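Local coordinates for protein coronin (Toxoplasma gondii, PDB 4OZU) that probably binds actin filaments and contributes to parasite invasion and egress, this chain being its WD40 beta-propeller domain, at residues A[308-320]-A[334-347]. Numbering follows the deposited sequence.
Sequences YRSSVPIKNFCFI and RMLKQENGNVLQPI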
ATOM      1  N   TYR A 308      15.966  -1.568   8.605  1.00 34.30           N
ATOM      2  CA  TYR A 308      16.822  -1.458   7.433  1.00 37.66           C
ATOM      3  C   TYR A 308      17.591  -0.149   7.521  1.00 34.03           C
ATOM      4  O   TYR A 308      17.004   0.899   7.790  1.00 30.74           O
ATOM      5  CB  TYR A 308      15.997  -1.513   6.146  1.00 36.87           C
ATOM      6  CG  TYR A 308      16.716  -0.980   4.926  1.00 41.72           C
ATOM      7  CD1 TYR A 308      17.822  -1.633   4.409  1.00 32.90           C
ATOM      8  CD2 TYR A 308      16.282   0.177   4.284  1.00 38.74           C
ATOM      9  CE1 TYR A 308      18.483  -1.152   3.293  1.00 33.25           C
ATOM     10  CE2 TYR A 308      16.936   0.666   3.166  1.00 36.84           C
ATOM     11  CZ  TYR A 308      18.039  -0.005   2.674  1.00 32.63           C
ATOM     12  OH  TYR A 308      18.700   0.468   1.561  1.00 36.14           O
ATOM     13  N   ARG A 309      18.901  -0.205   7.297  1.00 33.26           N
ATOM     14  CA  ARG A 309      19.736   0.993   7.366  1.00 38.18           C
ATOM     15  C   ARG A 309      20.649   1.111   6.155  1.00 42.64           C
ATOM     16  O   ARG A 309      21.261   0.135   5.731  1.00 36.47           O
ATOM     17  CB  ARG A 309      20.569   0.988   8.648  1.00 44.31           C
ATOM     18  CG  ARG A 309      19.740   1.068   9.915  1.00 63.38           C
ATOM     19  CD  ARG A 309      20.602   1.357  11.131  1.00 71.88           C
ATOM     20  NE  ARG A 309      19.790   1.627  12.316  1.00 88.46           N
ATOM     21  CZ  ARG A 309      19.305   0.693  13.129  1.00 85.16           C
ATOM     22  NH1 ARG A 309      19.541  -0.594  12.902  1.00 89.57           N
ATOM     23  NH2 ARG A 309      18.576   1.048  14.178  1.00 84.87           N
ATOM     24  N   SER A 310      20.732   2.315   5.599  1.00 31.88           N
ATOM     25  CA  SER A 310      21.631   2.585   4.487  1.00 32.78           C
ATOM     26  C   SER A 310      22.122   4.026   4.541  1.00 34.64           C
ATOM     27  O   SER A 310      21.811   4.759   5.479  1.00 53.08           O
ATOM     28  CB  SER A 310      20.935   2.310   3.153  1.00 40.55           C
ATOM     29  OG  SER A 310      19.990   3.318   2.853  1.00 36.34           O
ATOM     30  N   SER A 311      22.901   4.418   3.535  1.00 35.58           N
ATOM     31  CA  SER A 311      23.365   5.794   3.411  1.00 37.50           C
ATOM     32  C   SER A 311      22.785   6.458   2.163  1.00 45.31           C
ATOM     33  O   SER A 311      23.316   7.458   1.680  1.00 61.13           O
ATOM     34  CB  SER A 311      24.894   5.841   3.370  1.00 61.02           C
ATOM     35  OG  SER A 311      25.384   5.310   2.153  1.00 66.07           O
ATOM     36  N   VAL A 312      21.690   5.899   1.652  1.00 39.24           N
ATOM     37  CA  VAL A 312      21.048   6.399   0.441  1.00 40.62           C
ATOM     38  C   VAL A 312      19.556   6.581   0.710  1.00 35.82           C
ATOM     39  O   VAL A 312      18.887   5.632   1.111  1.00 38.13           O
ATOM     40  CB  VAL A 312      21.260   5.438  -0.750  1.00 38.18           C
ATOM     41  CG1 VAL A 312      20.536   5.939  -1.994  1.00 46.50           C
ATOM     42  CG2 VAL A 312      22.744   5.278  -1.035  1.00 38.53           C
ATOM     43  N   PRO A 313      19.030   7.802   0.511  1.00 41.21           N
ATOM     44  CA  PRO A 313      17.614   8.044   0.821  1.00 36.30           C
ATOM     45  C   PRO A 313      16.642   7.211  -0.011  1.00 39.23           C
ATOM     46  O   PRO A 313      16.924   6.865  -1.156  1.00 33.39           O
ATOM     47  CB  PRO A 313      17.436   9.536   0.505  1.00 38.35           C
ATOM     48  CG  PRO A 313      18.792  10.110   0.572  1.00 42.92           C
ATOM     49  CD  PRO A 313      19.708   9.041   0.088  1.00 45.86           C
ATOM     50  N   ILE A 314      15.503   6.887   0.588  1.00 34.37           N
ATOM     51  CA  ILE A 314      14.385   6.295  -0.133  1.00 34.57           C
ATOM     52  C   ILE A 314      13.653   7.406  -0.879  1.00 37.00           C
ATOM     53  O   ILE A 314      13.136   8.331  -0.251  1.00 35.80           O
ATOM     54  CB  ILE A 314      13.409   5.577   0.821  1.00 30.73           C
ATOM     55  CG1 ILE A 314      14.150   4.567   1.699  1.00 36.51           C
ATOM     56  CG2 ILE A 314      12.309   4.876   0.033  1.00 28.76           C
ATOM     57  CD1 ILE A 314      13.356   4.134   2.914  1.00 44.40           C
ATOM     58  N   LYS A 315      13.619   7.338  -2.206  1.00 30.70           N
ATOM     59  CA  LYS A 315      12.927   8.365  -2.994  1.00 36.40           C
ATOM     60  C   LYS A 315      11.451   8.009  -3.148  1.00 37.76           C
ATOM     61  O   LYS A 315      10.569   8.849  -2.968  1.00 34.02           O
ATOM     62  CB  LYS A 315      13.572   8.526  -4.369  1.00 41.74           C
ATOM     63  CG  LYS A 315      14.967   9.135  -4.336  1.00 41.04           C
ATOM     64  CD  LYS A 315      14.948  10.569  -3.832  1.00 47.44           C
ATOM     65  CE  LYS A 315      16.340  11.176  -3.845  1.00 39.82           C
ATOM     66  NZ  LYS A 315      16.358  12.540  -3.271  1.00 42.85           N
ATOM     67  N   ASN A 316      11.213   6.752  -3.501  1.00 35.59           N
ATOM     68  CA  ASN A 316       9.886   6.159  -3.562  1.00 25.96           C
ATOM     69  C   ASN A 316      10.030   4.696  -3.184  1.00 28.34           C
ATOM     70  O   ASN A 316      11.139   4.160  -3.171  1.00 29.10           O
ATOM     71  CB  ASN A 316       9.262   6.265  -4.959  1.00 30.36           C
ATOM     72  CG  ASN A 316       8.959   7.691  -5.372  1.00 30.80           C
ATOM     73  OD1 ASN A 316       8.050   8.329  -4.836  1.00 30.69           O
ATOM     74  ND2 ASN A 316       9.695   8.185  -6.359  1.00 37.04           N
ATOM     75  N   PHE A 317       8.923   4.032  -2.892  1.00 25.70           N
ATOM     76  CA  PHE A 317       9.002   2.620  -2.564  1.00 25.69           C
ATOM     77  C   PHE A 317       7.658   1.922  -2.688  1.00 24.34           C
ATOM     78  O   PHE A 317       6.617   2.552  -2.877  1.00 22.54           O
ATOM     79  CB  PHE A 317       9.533   2.443  -1.144  1.00 21.37           C
ATOM     80  CG  PHE A 317       8.507   2.711  -0.093  1.00 27.78           C
ATOM     81  CD1 PHE A 317       8.257   4.002   0.342  1.00 24.85           C
ATOM     82  CD2 PHE A 317       7.778   1.668   0.448  1.00 25.99           C
ATOM     83  CE1 PHE A 317       7.300   4.240   1.302  1.00 25.46           C
ATOM     84  CE2 PHE A 317       6.816   1.908   1.403  1.00 25.45           C
ATOM     85  CZ  PHE A 317       6.581   3.187   1.831  1.00 25.90           C
ATOM     86  N   CYS A 318       7.709   0.601  -2.591  1.00 20.58           N
ATOM     87  CA  CYS A 318       6.523  -0.210  -2.383  1.00 21.98           C
ATOM     88  C   CYS A 318       7.003  -1.541  -1.843  1.00 19.32           C
ATOM     89  O   CYS A 318       8.205  -1.805  -1.815  1.00 19.73           O
ATOM     90  CB  CYS A 318       5.719  -0.404  -3.670  1.00 26.00           C
ATOM     91  SG  CYS A 318       6.515  -1.496  -4.889  1.00 26.99           S
ATOM     92  N   PHE A 319       6.061  -2.358  -1.402  1.00 19.84           N
ATOM     93  CA  PHE A 319       6.352  -3.725  -0.998  1.00 20.27           C
ATOM     94  C   PHE A 319       5.647  -4.664  -1.961  1.00 26.60           C
ATOM     95  O   PHE A 319       4.620  -4.301  -2.533  1.00 26.28           O
ATOM     96  CB  PHE A 319       5.887  -3.984   0.437  1.00 19.67           C
ATOM     97  CG  PHE A 319       6.814  -3.438   1.485  1.00 20.64           C
ATOM     98  CD1 PHE A 319       6.952  -2.074   1.665  1.00 23.11           C
ATOM     99  CD2 PHE A 319       7.533  -4.293   2.300  1.00 22.44           C
ATOM    100  CE1 PHE A 319       7.797  -1.574   2.633  1.00 22.29           C
ATOM    101  CE2 PHE A 319       8.377  -3.799   3.267  1.00 23.09           C
ATOM    102  CZ  PHE A 319       8.508  -2.438   3.434  1.00 19.26           C
ATOM    103  N   ILE A 320       6.185  -5.864  -2.137  1.00 22.63           N
ATOM    104  CA  ILE A 320       5.584  -6.832  -3.044  1.00 22.84           C
ATOM    105  C   ILE A 320       4.514  -7.620  -2.309  1.00 22.12           C
ATOM    106  O   ILE A 320       4.487  -7.638  -1.077  1.00 22.09           O
ATOM    107  CB  ILE A 320       6.634  -7.809  -3.640  1.00 21.26           C
ATOM    108  CG1 ILE A 320       7.208  -8.732  -2.557  1.00 20.53           C
ATOM    109  CG2 ILE A 320       7.733  -7.025  -4.349  1.00 25.76           C
ATOM    110  CD1 ILE A 320       8.175  -9.791  -3.100  1.00 24.34           C
ATOM    111  N   ARG A 334       9.343  -7.980   0.962  1.00 23.75           N
ATOM    112  CA  ARG A 334      10.372  -7.355   0.137  1.00 20.80           C
ATOM    113  C   ARG A 334       9.975  -5.944  -0.250  1.00 19.55           C
ATOM    114  O   ARG A 334       8.887  -5.709  -0.783  1.00 20.68           O
ATOM    115  CB  ARG A 334      10.648  -8.185  -1.121  1.00 22.93           C
ATOM    116  CG  ARG A 334      11.905  -7.748  -1.864  1.00 22.87           C
ATOM    117  CD  ARG A 334      12.023  -8.410  -3.239  1.00 25.97           C
ATOM    118  NE  ARG A 334      11.788  -9.853  -3.191  1.00 23.67           N
ATOM    119  CZ  ARG A 334      11.472 -10.593  -4.251  1.00 24.90           C
ATOM    120  NH1 ARG A 334      11.372 -10.039  -5.455  1.00 24.21           N
ATOM    121  NH2 ARG A 334      11.263 -11.893  -4.114  1.00 25.86           N
ATOM    122  N   MET A 335      10.864  -5.007   0.049  1.00 22.36           N
ATOM    123  CA  MET A 335      10.695  -3.625  -0.369  1.00 23.37           C
ATOM    124  C   MET A 335      11.441  -3.387  -1.672  1.00 21.41           C
ATOM    125  O   MET A 335      12.543  -3.889  -1.861  1.00 24.51           O
ATOM    126  CB  MET A 335      11.213  -2.675   0.708  1.00 21.86           C
ATOM    127  CG  MET A 335      11.118  -1.202   0.354  1.00 28.25           C
ATOM    128  SD  MET A 335      12.048  -0.175   1.511  1.00 36.91           S
ATOM    129  CE  MET A 335      11.150  -0.472   3.027  1.00 93.50           C
ATOM    130  N   LEU A 336      10.821  -2.629  -2.567  1.00 21.72           N
ATOM    131  CA  LEU A 336      11.503  -2.096  -3.736  1.00 24.73           C
ATOM    132  C   LEU A 336      11.734  -0.628  -3.444  1.00 24.97           C
ATOM    133  O   LEU A 336      10.785   0.139  -3.307  1.00 23.56           O
ATOM    134  CB  LEU A 336      10.680  -2.296  -5.007  1.00 25.85           C
ATOM    135  CG  LEU A 336      10.348  -3.760  -5.306  1.00 24.06           C
ATOM    136  CD1 LEU A 336       9.364  -3.886  -6.462  1.00 24.46           C
ATOM    137  CD2 LEU A 336      11.629  -4.525  -5.609  1.00 28.58           C
ATOM    138  N   LYS A 337      13.002  -0.266  -3.316  1.00 25.15           N
ATOM    139  CA  LYS A 337      13.416   1.069  -2.901  1.00 27.09           C
ATOM    140  C   LYS A 337      13.993   1.851  -4.078  1.00 30.76           C
ATOM    141  O   LYS A 337      15.018   1.464  -4.604  1.00 26.75           O
ATOM    142  CB  LYS A 337      14.464   0.947  -1.786  1.00 24.34           C
ATOM    143  CG  LYS A 337      15.060   2.260  -1.308  1.00 31.00           C
ATOM    144  CD  LYS A 337      16.336   2.009  -0.518  1.00 31.96           C
ATOM    145  CE  LYS A 337      17.072   3.305  -0.216  1.00 27.56           C
ATOM    146  NZ  LYS A 337      18.522   3.058   0.008  1.00 35.47           N
ATOM    147  N   GLN A 338      13.354   2.943  -4.494  1.00 27.63           N
ATOM    148  CA  GLN A 338      13.956   3.797  -5.522  1.00 26.82           C
ATOM    149  C   GLN A 338      15.100   4.598  -4.924  1.00 29.73           C
ATOM    150  O   GLN A 338      14.930   5.290  -3.914  1.00 31.06           O
ATOM    151  CB  GLN A 338      12.932   4.753  -6.141  1.00 28.41           C
ATOM    152  CG  GLN A 338      13.517   5.713  -7.177  1.00 30.66           C
ATOM    153  CD  GLN A 338      12.443   6.553  -7.851  1.00 30.01           C
ATOM    154  OE1 GLN A 338      11.275   6.154  -7.914  1.00 33.30           O
ATOM    155  NE2 GLN A 338      12.829   7.727  -8.347  1.00 34.92           N
ATOM    156  N   GLU A 339      16.264   4.488  -5.554  1.00 32.82           N
ATOM    157  CA  GLU A 339      17.428   5.278  -5.194  1.00 39.28           C
ATOM    158  C   GLU A 339      17.713   6.255  -6.324  1.00 35.86           C
ATOM    159  O   GLU A 339      17.881   5.851  -7.472  1.00 39.67           O
ATOM    160  CB  GLU A 339      18.630   4.373  -4.923  1.00 40.02           C
ATOM    161  CG  GLU A 339      18.406   3.439  -3.749  1.00 41.22           C
ATOM    162  CD  GLU A 339      19.635   2.629  -3.391  1.00 37.23           C
ATOM    163  OE1 GLU A 339      20.464   2.374  -4.289  1.00 33.87           O
ATOM    164  OE2 GLU A 339      19.770   2.248  -2.209  1.00 51.28           O
ATOM    165  N   ASN A 340      17.747   7.542  -5.985  1.00 33.70           N
ATOM    166  CA  ASN A 340      17.870   8.618  -6.961  1.00 34.84           C
ATOM    167  C   ASN A 340      16.803   8.488  -8.046  1.00 48.20           C
ATOM    168  O   ASN A 340      15.637   8.267  -7.727  1.00 40.39           O
ATOM    169  CB  ASN A 340      19.278   8.625  -7.545  1.00 41.47           C
ATOM    170  CG  ASN A 340      20.336   8.702  -6.469  1.00 53.82           C
ATOM    171  OD1 ASN A 340      20.406   9.686  -5.729  1.00 41.70           O
ATOM    172  ND2 ASN A 340      21.151   7.661  -6.356  1.00 71.10           N
ATOM    173  N   GLY A 341      17.189   8.617  -9.312  1.00 39.86           N
ATOM    174  CA  GLY A 341      16.234   8.534 -10.405  1.00 35.13           C
ATOM    175  C   GLY A 341      16.510   7.404 -11.384  1.00 36.43           C
ATOM    176  O   GLY A 341      15.910   7.371 -12.461  1.00 45.52           O
ATOM    177  N   ASN A 342      17.399   6.481 -11.021  1.00 38.66           N
ATOM    178  CA  ASN A 342      17.866   5.475 -11.973  1.00 36.42           C
ATOM    179  C   ASN A 342      17.948   4.038 -11.458  1.00 33.50           C
ATOM    180  O   ASN A 342      18.228   3.130 -12.235  1.00 33.64           O
ATOM    181  CB  ASN A 342      19.241   5.889 -12.509  1.00 42.16           C
ATOM    182  CG  ASN A 342      20.305   5.958 -11.424  1.00 51.04           C
ATOM    183  OD1 ASN A 342      20.005   5.922 -10.230  1.00 40.39           O
ATOM    184  ND2 ASN A 342      21.562   6.076 -11.842  1.00 50.30           N
ATOM    185  N   VAL A 343      17.684   3.826 -10.172  1.00 31.01           N
ATOM    186  CA  VAL A 343      17.780   2.492  -9.578  1.00 34.34           C
ATOM    187  C   VAL A 343      16.555   2.106  -8.739  1.00 34.49           C
ATOM    188  O   VAL A 343      16.017   2.929  -7.992  1.00 30.77           O
ATOM    189  CB  VAL A 343      19.037   2.385  -8.682  1.00 30.98           C
ATOM    190  CG1 VAL A 343      18.990   1.137  -7.794  1.00 34.93           C
ATOM    191  CG2 VAL A 343      20.307   2.390  -9.534  1.00 31.94           C
ATOM    192  N   LEU A 344      16.120   0.854  -8.879  1.00 26.71           N
ATOM    193  CA  LEU A 344      15.244   0.227  -7.896  1.00 28.51           C
ATOM    194  C   LEU A 344      16.051  -0.848  -7.173  1.00 32.22           C
ATOM    195  O   LEU A 344      16.606  -1.762  -7.798  1.00 33.51           O
ATOM    196  CB  LEU A 344      13.983  -0.372  -8.539  1.00 27.72           C
ATOM    197  CG  LEU A 344      12.973   0.585  -9.182  1.00 37.16           C
ATOM    198  CD1 LEU A 344      11.799  -0.194  -9.764  1.00 29.82           C
ATOM    199  CD2 LEU A 344      12.462   1.614  -8.189  1.00 32.38           C
ATOM    200  N   GLN A 345      16.121  -0.715  -5.854  1.00 32.02           N
ATOM    201  CA  GLN A 345      16.943  -1.584  -5.017  1.00 24.26           C
ATOM    202  C   GLN A 345      16.062  -2.507  -4.179  1.00 30.13           C
ATOM    203  O   GLN A 345      15.372  -2.050  -3.272  1.00 29.35           O
ATOM    204  CB  GLN A 345      17.836  -0.732  -4.108  1.00 28.94           C
ATOM    205  CG  GLN A 345      18.626  -1.508  -3.071  1.00 31.70           C
ATOM    206  CD  GLN A 345      19.624  -2.452  -3.699  1.00 30.00           C
ATOM    207  OE1 GLN A 345      20.607  -2.018  -4.297  1.00 34.52           O
ATOM    208  NE2 GLN A 345      19.370  -3.751  -3.583  1.00 30.98           N
ATOM    209  N   PRO A 346      16.077  -3.812  -4.477  1.00 23.68           N
ATOM    210  CA  PRO A 346      15.259  -4.681  -3.627  1.00 21.86           C
ATOM    211  C   PRO A 346      15.885  -4.908  -2.252  1.00 23.77           C
ATOM    212  O   PRO A 346      17.105  -5.039  -2.123  1.00 27.07           O
ATOM    213  CB  PRO A 346      15.183  -5.992  -4.419  1.00 25.11           C
ATOM    214  CG  PRO A 346      15.719  -5.683  -5.779  1.00 25.38           C
ATOM    215  CD  PRO A 346      16.646  -4.536  -5.624  1.00 25.44           C
ATOM    216  N   ILE A 347      15.030  -4.957  -1.234  1.00 25.84           N
ATOM    217  CA  ILE A 347      15.445  -5.271   0.124  1.00 24.16           C
ATOM    218  C   ILE A 347      14.585  -6.411   0.639  1.00 26.28           C
ATOM    219  O   ILE A 347      13.373  -6.258   0.772  1.00 22.19           O
ATOM    220  CB  ILE A 347      15.289  -4.071   1.089  1.00 26.32           C
ATOM    221  CG1 ILE A 347      15.852  -2.775   0.490  1.00 33.50           C
ATOM    222  CG2 ILE A 347      15.947  -4.387   2.424  1.00 28.69           C
ATOM    223  CD1 ILE A 347      17.333  -2.767   0.293  1.00 58.42           C
TER
HETATM  224  O   HOH W   1      17.985   8.289  -3.159  1.00 29.40           O
HETATM  225  O   HOH W   2       6.519  -7.772   0.980  1.00 21.12           O
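Lys337 NZ donates to Tyr308 OH, Ser310 OG and, at 2.8 Å, to Val312 O, which it approaches from above the carbonyl plane. These bonds tie strand 334-339 to the turn between two blades of the seven-bladed WD40 propeller; beyond that turn, strand 317-319 pairs antiparallel with strand 334-339 as the first, inner strand of the closing blade. With CG anti to the backbone N (chi1 176°) and the chain extended beyond it, the long lysine side chain spans the distance, its methylenes crossing Ile314 and the Tyr308 ring. Glu339 OE2 adds a salt bridge to NZ through its anti lone pair, so the ammonium is probably kept charged; Ser310 OG is also hydrogen-bonded to Ser290 O. On the same sheet face Met335 lays CB over the Phe319 ring, 4.0 Å from its centroid, and its flexible thioether bends at chi3 to bring CE against CZ. Cys285 of the neighbouring blade packs on both residues. Small Cys318 occupies the opposite face, SG 4.0 Å from Leu336 CD1, and its backbone pairs with Leu336 in both directions. Arg334, bridged to Glu331, offers one guanidinium face to apolar Ile320 CD1. Asn316 ND2 donates to Gln338 OE1 from above the Gln338 carbonyl plane, although OE1 lies near the plane of the Asn316 amide; Gln338 NE2 serves Asn340 O and Ser30 O.

The solvent side is looser. Lys315 touches Asn340 with CG, but its ammonium end leads away. Beside exposed Asn340, a water donates to Pro313 O and accepts from Asn340 N, 2.9 Å from its oxygen.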